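Local coordinates for protein restriction endonuclease r.bpuji (Bacillus pumilus, PDB 2VLA) that binds its cognate DNA through the recognition domain present here, part of a longer restriction endonuclease that probably cleaves DNA, at residues Ser167-Val170 / Lys174-Pro177. Sequence-based numbering, arbitrary orientation.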
# COMPACT_ATOMS: atom_id res chain seq x y z
N SER A 167 -1.71 -13.42 -6.48
CA SER A 167 -1.26 -14.19 -7.64
C SER A 167 0.21 -13.88 -7.95
O SER A 167 0.55 -12.75 -8.25
CB SER A 167 -2.11 -13.87 -8.88
OG SER A 167 -1.45 -14.26 -10.12
N LEU A 168 1.06 -14.88 -7.83
CA LEU A 168 2.47 -14.69 -8.11
C LEU A 168 2.70 -14.09 -9.50
O LEU A 168 3.49 -13.15 -9.66
CB LEU A 168 3.23 -16.00 -7.96
CG LEU A 168 4.72 -15.92 -8.30
CD1 LEU A 168 5.47 -15.01 -7.32
CD2 LEU A 168 5.36 -17.34 -8.36
N GLN A 169 2.04 -14.64 -10.51
CA GLN A 169 2.31 -14.21 -11.88
C GLN A 169 1.88 -12.78 -12.12
O GLN A 169 2.58 -12.02 -12.80
CB GLN A 169 1.66 -15.14 -12.90
CG GLN A 169 2.33 -16.50 -12.98
CD GLN A 169 1.67 -17.42 -13.99
OE1 GLN A 169 0.72 -17.06 -14.64
NE2 GLN A 169 2.21 -18.64 -14.12
N VAL A 170 0.76 -12.38 -11.52
CA VAL A 170 0.34 -11.00 -11.63
C VAL A 170 1.35 -10.09 -10.93
O VAL A 170 1.73 -9.06 -11.46
CB VAL A 170 -1.09 -10.79 -11.02
CG1 VAL A 170 -1.38 -9.29 -10.85
CG2 VAL A 170 -2.13 -11.46 -11.91
N LYS A 174 3.65 -10.31 -15.17
CA LYS A 174 3.60 -11.15 -16.36
C LYS A 174 2.25 -11.14 -17.08
O LYS A 174 2.13 -11.63 -18.20
CB LYS A 174 3.95 -12.58 -15.98
CG LYS A 174 5.42 -12.77 -15.60
CD LYS A 174 5.68 -14.19 -15.19
CE LYS A 174 7.10 -14.38 -14.69
NZ LYS A 174 7.30 -15.76 -14.12
N ILE A 175 1.22 -10.61 -16.41
CA ILE A 175 -0.16 -10.86 -16.83
C ILE A 175 -0.90 -9.57 -17.14
O ILE A 175 -0.91 -8.65 -16.32
CB ILE A 175 -0.93 -11.59 -15.68
CG1 ILE A 175 -0.18 -12.85 -15.21
CG2 ILE A 175 -2.35 -11.92 -16.13
CD1 ILE A 175 0.06 -13.90 -16.32
N LYS A 176 -1.62 -9.56 -18.27
CA LYS A 176 -2.49 -8.43 -18.63
C LYS A 176 -3.86 -8.52 -17.93
O LYS A 176 -4.41 -9.61 -17.77
CB LYS A 176 -2.69 -8.37 -20.14
CG LYS A 176 -1.37 -8.17 -20.90
CD LYS A 176 -1.60 -7.65 -22.30
CE LYS A 176 -0.27 -7.37 -23.01
NZ LYS A 176 0.40 -6.12 -22.51
N PRO A 177 -4.40 -7.38 -17.49
CA PRO A 177 -5.73 -7.39 -16.88
C PRO A 177 -6.78 -8.15 -17.66
O PRO A 177 -7.54 -8.89 -17.07
CB PRO A 177 -6.05 -5.91 -16.77
CG PRO A 177 -4.73 -5.30 -16.51
CD PRO A 177 -3.80 -6.04 -17.44
O HOH W 1 1.02 -8.71 -14.13
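Ile-175 lays its longer branch against the flank of Gln-169, with CG1 3.7 Å from CB of Gln-169. The two side chains slant across one another, and CD1 of Ile-175 comes up beside the amide, 3.6 Å from OE1 of Gln-169. With CG1 anti to its own carbonyl carbon (chi1 -53°), Ile-175 turns that branch back over the backbone of the short helix. Val-170 meets the root of the same side chain roughly at a right angle, its CG2 4.0 Å from CB of Ile-175; Tyr-3 and Val-180 also touch the isoleucine. Cutting Ile-175 back to an alanine would remove CG1 and CD1 and is likely to open a gap beside Gln-169 CB, leaving the glutamine less firmly held on that side, though its amide would keep hydrogen bonds to Asn-4 and, weakly, Glu-7.

Backbone bonds close the turn. Lys-174 N donates to Gln-169 O at 3.1 Å, nearly straight at 163°, while the extended lysine chain starts alongside that oxygen and its NZ bonds Gln-172 OE1. A water joins the next pair, giving a hydrogen to Val-170 O at 2.8 Å and accepting one from Ile-175 N at 3.0 Å. At the other end of the helix, Ser-167 OG caps Val-170 N at 3.2 Å. Ile-175 and Lys-176 help line a pocket holding a polyether, probably carried over from crystallisation; the contact's nearest atom lies about 16 Å from the bound DNA. The N-H bond back to the carbonyl five residues earlier, just after Gly-173, matches the six-to-one bond of a Schellman motif and is consistent with such a C-terminal cap on helix 168-171, before helix 177-189.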